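Local coordinates for transposon Tn7 transposition protein TnsA (Escherichia coli, PDB 1T0F) that cuts the 5' DNA strands at the transposon ends and, together with TnsB, forms the Tn7 transposase, at residues 177-180 against 181-185; 248-251 against 252-256; 237-241 against 242-246. All coordinates share one frame; numbering follows the deposited sequence.

Contact 1 of 3, residues 177-180 against 181-185; sequences ENIE and WLYSV
Ile179 and Tyr183 meet one helical turn apart: the methyl CG2 of Ile179 comes to 3.8 Å from CD2 of the Tyr183 ring, and the two side chains slant across one another. Ile179 lies at the edge of the ring, its CA in the ring plane and its carbonyl O 3.4 Å from Tyr183 CD2. The first torsion of Tyr183 (chi1 -57°) turns CG away from its own carbonyl carbon and leans the ring back over the preceding turn, while in Ile179 it is CG2, set opposite the backbone N, that faces forward to receive it. Backbone bonds of the helix set this spacing, Tyr183 N to Ile179 O directly, at 2.8 Å, and its two neighbours by holding the turn. Of these, Leu182 N to Asn178 O is the straightest at 166°. Trp181 N donates to Glu177 O at 3.1 Å. On another side of the helix, Trp181 (chi1 177°) carries its indole away from the preceding turn, where Arg236 makes a cation-pi contact and the ring of Phe252 also meets it. Beyond this shell, Tyr183 OH, the polar end of a buried ring, is satisfied by the carbonyl of Ala240 in helix 230-240. A beta-branched aliphatic and a large aromatic suit this face, since both pack against Leu71 of helix 64-75 while the tyrosine hydroxyl reaches a polar partner. Such i to i+4 pairing is characteristic of an alpha-helix, here helix 173-183 of the TnsA C-terminal family region, lying against the helix that carries the catalytic Glu66.

Contact 2 of 3, residues 248-251 against 252-256; sequences IYKS and FRANK
A 3-10 turn at 252-254, in the loop between strands 244-245 and 261-262, is closed by Ser251 and Asn255. Two successive i+3 to i bonds define it: Ala254 N to Ser251 O at 2.8 Å, then Asn255 N to Phe252 O at 2.9 Å. The carbonyl of Ser251 accepts a second hydrogen bond from the side-chain amide of Asn255, whose ND2 lies 3.0 Å from Ser251 O. The two donors approach from opposite faces of the carbonyl plane, each well out of it, so Ser251 O is gripped between them. Seen from the asparagine, the acceptor lies nearly in its amide plane, 9° out. The same ND2 makes a weak bond to Lys250 O, 3.4 Å from Asn255 ND2 and poorly aligned, and OD1 accepts from the backbone N of Asn247; asparagine suits this place because a short side chain with both a donor and an acceptor ties the turn to the loop residues just before it. Alongside, the aliphatic part of Lys250 lies on Ala254, its CG 3.8 Å from Ala254 CB, a small methyl that lets the chain pass close. On the outer side, Arg253 bends at chi3 (68°), bringing its NE round to a water that lies at the edge of the guanidinium, in its plane. That water accepts from Arg253 N and from Arg253 NE, both at 3.0 Å, and is hydrogen-bonded to Ser251 OG at 2.9 Å.

Contact 3 of 3, residues 237-241 against 242-246; sequences ALTAN and GFIKF
Leu238 meets the returning chain with both its backbone and its side chain. Its carbonyl O receives a weak bond from Phe243 N at 2.9 Å, bent to 122°, and a second from Ile244 N at 3.3 Å, whose donor stands above the carbonyl plane. Its branch CD2 touches Phe243 CD2 at 4.0 Å, the side chains crossing at about a right angle, while its CB packs on Ile244 CD1 at 3.6 Å. Leucine suits the spot, since one branch can meet the ring as its stem takes the isoleucine. Thr239 follows. Its CA-H points at Ile244 O, 3.3 Å from CA, and its methyl CG2, set opposite the backbone N, comes to 3.6 Å from Phe246 CD1. The hydroxyl OG1 rests against CB and CG2 of Ile244 and is hydrogen-bonded to Ile235 O, one turn earlier, which satisfies a buried polar atom. From Thr239 O a bond runs to Gly242 N at 3.0 Å. Together with the bond from Phe243 N it makes a Schellman motif closing helix 230-240, and the apolar pair Leu238 and Phe243 is the hydrophobic contact that commonly accompanies it. Gly242 has a phi of 95°, where a beta-carbon would collide with the carbonyl O of Asn241; glycine has none. Asn241 ends the first segment: its ND2 reaches back to Ala237 O at 2.8 Å in a nearly straight bond, and also to Glu188 O, while its own backbone O lies over one face of the Phe243 ring.

The three contacts form one cluster, their centres 12 to 13 Å apart. Contact 1 joins contact 2 through the buried amide of Asn178: OD1 is 2.8 Å from Phe252 N and ND2 is 2.9 Å from Ile248 O, so one side chain bridges residues 248 and 252 within the loop. Contact 3 supplies Phe246, which lies between the others; its CE1 is 3.7 Å from Leu182 CD1 of contact 1, and its CE2 is 3.6 Å from Phe252 CD2 of contact 2, the two rings meeting edge-to-face. Contact 1 comes nearest the catalytic centre, the Ile179 side chain being about 10 Å from that of Glu66, whereas contacts 2 and 3 lie away from the known sites.

Contact 1 of 3, residues 177-180 against 181-185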
loop_
_atom_site.group_PDB
_atom_site.type_symbol
_atom_site.label_atom_id
_atom_site.label_comp_id
_atom_site.label_asym_id
_atom_site.label_seq_id
_atom_site.Cartn_x
_atom_site.Cartn_y
_atom_site.Cartn_z
ATOM N N GLU A 177 1.311 -15.752 -2.338
ATOM C CA GLU A 177 1.984 -16.845 -1.641
ATOM C C GLU A 177 3.268 -16.379 -0.963
ATOM O O GLU A 177 3.626 -16.877 0.106
ATOM C CB GLU A 177 2.255 -18.021 -2.598
ATOM C CG GLU A 177 2.906 -17.672 -3.925
ATOM C CD GLU A 177 4.413 -17.940 -3.959
ATOM O OE1 GLU A 177 4.841 -19.055 -3.579
ATOM O OE2 GLU A 177 5.165 -17.039 -4.381
ATOM N N ASN A 178 3.960 -15.420 -1.568
ATOM C CA ASN A 178 5.187 -14.911 -0.955
ATOM C C ASN A 178 4.880 -14.164 0.336
ATOM O O ASN A 178 5.608 -14.284 1.314
ATOM C CB ASN A 178 5.940 -13.976 -1.905
ATOM C CG ASN A 178 6.828 -14.727 -2.883
ATOM O OD1 ASN A 178 7.448 -15.733 -2.531
ATOM N ND2 ASN A 178 6.914 -14.226 -4.110
ATOM N N ILE A 179 3.804 -13.384 0.334
ATOM C CA ILE A 179 3.419 -12.627 1.524
ATOM C C ILE A 179 2.978 -13.590 2.625
ATOM O O ILE A 179 3.232 -13.366 3.809
ATOM C CB ILE A 179 2.280 -11.632 1.188
ATOM C CG1 ILE A 179 2.835 -10.496 0.316
ATOM C CG2 ILE A 179 1.656 -11.085 2.464
ATOM C CD1 ILE A 179 1.778 -9.519 -0.190
ATOM N N GLU A 180 2.326 -14.672 2.223
ATOM C CA GLU A 180 1.865 -15.684 3.165
ATOM C C GLU A 180 3.057 -16.285 3.904
ATOM O O GLU A 180 3.035 -16.455 5.120
ATOM C CB GLU A 180 1.115 -16.782 2.411
ATOM C CG GLU A 180 -0.377 -16.829 2.692
ATOM C CD GLU A 180 -1.181 -17.345 1.508
ATOM O OE1 GLU A 180 -0.807 -18.392 0.936
ATOM O OE2 GLU A 180 -2.193 -16.700 1.152
ATOM N N TRP A 181 4.105 -16.601 3.157
ATOM C CA TRP A 181 5.298 -17.190 3.743
ATOM C C TRP A 181 6.088 -16.171 4.561
ATOM O O TRP A 181 6.499 -16.445 5.689
ATOM C CB TRP A 181 6.178 -17.772 2.634
ATOM C CG TRP A 181 7.459 -18.329 3.144
ATOM C CD1 TRP A 181 7.630 -19.476 3.864
ATOM C CD2 TRP A 181 8.750 -17.724 3.034
ATOM N NE1 TRP A 181 8.955 -19.619 4.217
ATOM C CE2 TRP A 181 9.662 -18.556 3.718
ATOM C CE3 TRP A 181 9.225 -16.551 2.424
ATOM C CZ2 TRP A 181 11.028 -18.255 3.812
ATOM C CZ3 TRP A 181 10.581 -16.252 2.518
ATOM C CH2 TRP A 181 11.466 -17.102 3.206
ATOM N N LEU A 182 6.289 -14.987 3.994
ATOM C CA LEU A 182 7.041 -13.930 4.656
ATOM C C LEU A 182 6.389 -13.336 5.887
ATOM O O LEU A 182 7.080 -12.894 6.799
ATOM C CB LEU A 182 7.303 -12.777 3.690
ATOM C CG LEU A 182 8.570 -12.743 2.853
ATOM C CD1 LEU A 182 8.555 -11.454 2.051
ATOM C CD2 LEU A 182 9.808 -12.799 3.754
ATOM N N TYR A 183 5.063 -13.307 5.906
ATOM C CA TYR A 183 4.341 -12.702 7.013
ATOM C C TYR A 183 3.333 -13.631 7.691
ATOM O O TYR A 183 2.421 -13.165 8.371
ATOM C CB TYR A 183 3.628 -11.441 6.511
ATOM C CG TYR A 183 4.551 -10.412 5.890
ATOM C CD1 TYR A 183 5.158 -9.425 6.670
ATOM C CD2 TYR A 183 4.829 -10.432 4.523
ATOM C CE1 TYR A 183 6.020 -8.484 6.102
ATOM C CE2 TYR A 183 5.688 -9.497 3.946
ATOM C CZ TYR A 183 6.279 -8.528 4.739
ATOM O OH TYR A 183 7.127 -7.600 4.170
ATOM N N SER A 184 3.498 -14.938 7.509
ATOM C CA SER A 184 2.597 -15.912 8.120
ATOM C C SER A 184 2.492 -15.636 9.614
ATOM O O SER A 184 1.414 -15.728 10.201
ATOM C CB SER A 184 3.136 -17.327 7.922
ATOM O OG SER A 184 4.383 -17.471 8.579
ATOM N N VAL A 185 3.625 -15.305 10.223
ATOM C CA VAL A 185 3.672 -15.012 11.649
ATOM C C VAL A 185 4.103 -13.567 11.895
ATOM O O VAL A 185 4.527 -12.867 10.975
ATOM C CB VAL A 185 4.662 -15.948 12.374
ATOM C CG1 VAL A 185 4.258 -17.402 12.157
ATOM C CG2 VAL A 185 6.076 -15.704 11.866
#

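Contact 2 of 3, residues 248-251 against 252-256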
loop_
_atom_site.group_PDB
_atom_site.type_symbol
_atom_site.label_atom_id
_atom_site.label_comp_id
_atom_site.label_asym_id
_atom_site.label_seq_id
_atom_site.Cartn_x
_atom_site.Cartn_y
_atom_site.Cartn_z
ATOM N N ILE A 248 9.281 -10.429 -6.249
ATOM C CA ILE A 248 8.046 -10.908 -5.637
ATOM C C ILE A 248 7.112 -11.627 -6.600
ATOM O O ILE A 248 6.183 -12.313 -6.171
ATOM C CB ILE A 248 7.262 -9.743 -4.984
ATOM C CG1 ILE A 248 6.837 -8.729 -6.049
ATOM C CG2 ILE A 248 8.132 -9.052 -3.959
ATOM C CD1 ILE A 248 5.801 -7.723 -5.560
ATOM N N TYR A 249 7.351 -11.466 -7.895
ATOM C CA TYR A 249 6.515 -12.117 -8.894
ATOM C C TYR A 249 6.975 -13.545 -9.153
ATOM O O TYR A 249 6.404 -14.261 -9.968
ATOM C CB TYR A 249 6.499 -11.288 -10.176
ATOM C CG TYR A 249 5.593 -10.084 -10.041
ATOM C CD1 TYR A 249 4.207 -10.224 -10.111
ATOM C CD2 TYR A 249 6.114 -8.821 -9.767
ATOM C CE1 TYR A 249 3.357 -9.128 -9.907
ATOM C CE2 TYR A 249 5.278 -7.728 -9.560
ATOM C CZ TYR A 249 3.905 -7.887 -9.632
ATOM O OH TYR A 249 3.083 -6.800 -9.434
ATOM N N LYS A 250 8.011 -13.950 -8.430
ATOM C CA LYS A 250 8.543 -15.300 -8.529
ATOM C C LYS A 250 8.588 -15.812 -7.099
ATOM O O LYS A 250 8.879 -15.050 -6.179
ATOM C CB LYS A 250 9.950 -15.271 -9.123
ATOM C CG LYS A 250 10.589 -16.638 -9.301
ATOM C CD LYS A 250 11.958 -16.513 -9.954
ATOM C CE LYS A 250 11.857 -15.869 -11.330
ATOM N NZ LYS A 250 13.187 -15.766 -12.000
ATOM N N SER A 251 8.279 -17.089 -6.900
ATOM C CA SER A 251 8.323 -17.659 -5.562
ATOM C C SER A 251 9.690 -17.308 -4.985
ATOM O O SER A 251 10.707 -17.419 -5.675
ATOM C CB SER A 251 8.161 -19.179 -5.626
ATOM O OG SER A 251 8.121 -19.738 -4.325
ATOM N N PHE A 252 9.721 -16.873 -3.729
ATOM C CA PHE A 252 10.985 -16.507 -3.104
ATOM C C PHE A 252 11.986 -17.658 -3.185
ATOM O O PHE A 252 13.153 -17.446 -3.492
ATOM C CB PHE A 252 10.756 -16.101 -1.640
ATOM C CG PHE A 252 12.016 -15.720 -0.904
ATOM C CD1 PHE A 252 12.844 -16.702 -0.357
ATOM C CD2 PHE A 252 12.386 -14.381 -0.778
ATOM C CE1 PHE A 252 14.028 -16.358 0.304
ATOM C CE2 PHE A 252 13.568 -14.022 -0.122
ATOM C CZ PHE A 252 14.392 -15.018 0.421
ATOM N N ARG A 253 11.522 -18.877 -2.931
ATOM C CA ARG A 253 12.406 -20.045 -2.955
ATOM C C ARG A 253 13.034 -20.261 -4.330
ATOM O O ARG A 253 14.041 -20.960 -4.457
ATOM C CB ARG A 253 11.625 -21.300 -2.557
ATOM C CG ARG A 253 10.762 -21.841 -3.681
ATOM C CD ARG A 253 9.905 -22.995 -3.223
ATOM N NE ARG A 253 8.884 -22.553 -2.282
ATOM C CZ ARG A 253 7.914 -23.331 -1.821
ATOM N NH1 ARG A 253 7.837 -24.595 -2.216
ATOM N NH2 ARG A 253 7.020 -22.844 -0.971
ATOM N N ALA A 254 12.437 -19.661 -5.355
ATOM C CA ALA A 254 12.923 -19.788 -6.725
ATOM C C ALA A 254 13.812 -18.618 -7.156
ATOM O O ALA A 254 14.369 -18.620 -8.252
ATOM C CB ALA A 254 11.738 -19.921 -7.673
ATOM N N ASN A 255 13.939 -17.612 -6.298
ATOM C CA ASN A 255 14.772 -16.457 -6.626
ATOM C C ASN A 255 16.251 -16.822 -6.605
ATOM O O ASN A 255 16.679 -17.637 -5.795
ATOM C CB ASN A 255 14.558 -15.328 -5.608
ATOM C CG ASN A 255 13.434 -14.386 -5.992
ATOM O OD1 ASN A 255 13.644 -13.181 -6.111
ATOM N ND2 ASN A 255 12.238 -14.925 -6.171
ATOM N N LYS A 256 17.023 -16.215 -7.501
ATOM C CA LYS A 256 18.461 -16.416 -7.516
ATOM C C LYS A 256 18.980 -15.289 -6.635
ATOM O O LYS A 256 18.274 -14.304 -6.417
ATOM C CB LYS A 256 19.027 -16.279 -8.930
ATOM C CG LYS A 256 18.639 -17.420 -9.850
ATOM C CD LYS A 256 19.329 -17.301 -11.199
ATOM C CE LYS A 256 18.949 -18.467 -12.093
ATOM N NZ LYS A 256 17.468 -18.560 -12.252
HETATM O O HOH W 1 8.923 -19.657 -1.582
#

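Contact 3 of 3, residues 237-241 against 242-246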
loop_
_atom_site.group_PDB
_atom_site.type_symbol
_atom_site.label_atom_id
_atom_site.label_comp_id
_atom_site.label_asym_id
_atom_site.label_seq_id
_atom_site.Cartn_x
_atom_site.Cartn_y
_atom_site.Cartn_z
ATOM N N ALA A 237 13.796 -12.225 7.892
ATOM C CA ALA A 237 13.466 -11.092 8.754
ATOM C C ALA A 237 13.817 -9.756 8.104
ATOM O O ALA A 237 13.036 -8.799 8.165
ATOM C CB ALA A 237 14.183 -11.231 10.102
ATOM N N LEU A 238 14.987 -9.686 7.474
ATOM C CA LEU A 238 15.411 -8.450 6.824
ATOM C C LEU A 238 14.530 -8.143 5.611
ATOM O O LEU A 238 14.262 -6.979 5.304
ATOM C CB LEU A 238 16.882 -8.554 6.402
ATOM C CG LEU A 238 17.879 -8.554 7.569
ATOM C CD1 LEU A 238 19.257 -9.039 7.103
ATOM C CD2 LEU A 238 17.956 -7.143 8.155
ATOM N N THR A 239 14.069 -9.189 4.932
ATOM C CA THR A 239 13.218 -9.006 3.762
ATOM C C THR A 239 11.821 -8.529 4.175
ATOM O O THR A 239 11.263 -7.625 3.559
ATOM C CB THR A 239 13.072 -10.316 2.949
ATOM O OG1 THR A 239 14.364 -10.751 2.500
ATOM C CG2 THR A 239 12.197 -10.082 1.726
ATOM N N ALA A 240 11.267 -9.134 5.221
ATOM C CA ALA A 240 9.934 -8.763 5.703
ATOM C C ALA A 240 9.910 -7.305 6.161
ATOM O O ALA A 240 8.902 -6.604 6.012
ATOM C CB ALA A 240 9.522 -9.678 6.847
ATOM N N ASN A 241 11.027 -6.849 6.716
ATOM C CA ASN A 241 11.139 -5.476 7.184
ATOM C C ASN A 241 11.471 -4.496 6.065
ATOM O O ASN A 241 11.493 -3.283 6.286
ATOM C CB ASN A 241 12.178 -5.388 8.299
ATOM C CG ASN A 241 11.626 -5.835 9.632
ATOM O OD1 ASN A 241 10.981 -5.060 10.332
ATOM N ND2 ASN A 241 11.854 -7.099 9.981
ATOM N N GLY A 242 11.734 -5.024 4.871
ATOM C CA GLY A 242 12.012 -4.171 3.725
ATOM C C GLY A 242 13.458 -3.853 3.385
ATOM O O GLY A 242 13.722 -3.256 2.336
ATOM N N PHE A 243 14.392 -4.229 4.255
ATOM C CA PHE A 243 15.804 -3.954 4.001
ATOM C C PHE A 243 16.306 -4.753 2.806
ATOM O O PHE A 243 17.278 -4.378 2.154
ATOM C CB PHE A 243 16.621 -4.238 5.257
ATOM C CG PHE A 243 16.291 -3.311 6.385
ATOM C CD1 PHE A 243 16.457 -1.940 6.231
ATOM C CD2 PHE A 243 15.762 -3.796 7.574
ATOM C CE1 PHE A 243 16.096 -1.057 7.240
ATOM C CE2 PHE A 243 15.395 -2.920 8.596
ATOM C CZ PHE A 243 15.564 -1.547 8.425
ATOM N N ILE A 244 15.618 -5.848 2.517
ATOM C CA ILE A 244 15.940 -6.675 1.372
ATOM C C ILE A 244 14.663 -6.799 0.555
ATOM O O ILE A 244 13.597 -7.064 1.108
ATOM C CB ILE A 244 16.381 -8.094 1.792
ATOM C CG1 ILE A 244 17.665 -8.018 2.620
ATOM C CG2 ILE A 244 16.597 -8.972 0.554
ATOM C CD1 ILE A 244 18.108 -9.372 3.163
ATOM N N LYS A 245 14.760 -6.568 -0.750
ATOM C CA LYS A 245 13.605 -6.729 -1.619
ATOM C C LYS A 245 14.006 -7.764 -2.670
ATOM O O LYS A 245 15.194 -7.956 -2.942
ATOM C CB LYS A 245 13.191 -5.402 -2.261
ATOM C CG LYS A 245 14.295 -4.646 -2.939
ATOM C CD LYS A 245 13.963 -3.154 -3.033
ATOM C CE LYS A 245 12.989 -2.833 -4.149
ATOM N NZ LYS A 245 12.823 -1.347 -4.314
ATOM N N PHE A 246 13.023 -8.447 -3.239
ATOM C CA PHE A 246 13.321 -9.484 -4.220
ATOM C C PHE A 246 12.290 -9.509 -5.337
ATOM O O PHE A 246 11.408 -8.658 -5.391
ATOM C CB PHE A 246 13.358 -10.846 -3.527
ATOM C CG PHE A 246 12.036 -11.265 -2.928
ATOM C CD1 PHE A 246 11.553 -10.662 -1.769
ATOM C CD2 PHE A 246 11.278 -12.273 -3.524
ATOM C CE1 PHE A 246 10.328 -11.060 -1.207
ATOM C CE2 PHE A 246 10.061 -12.678 -2.975
ATOM C CZ PHE A 246 9.582 -12.070 -1.811
#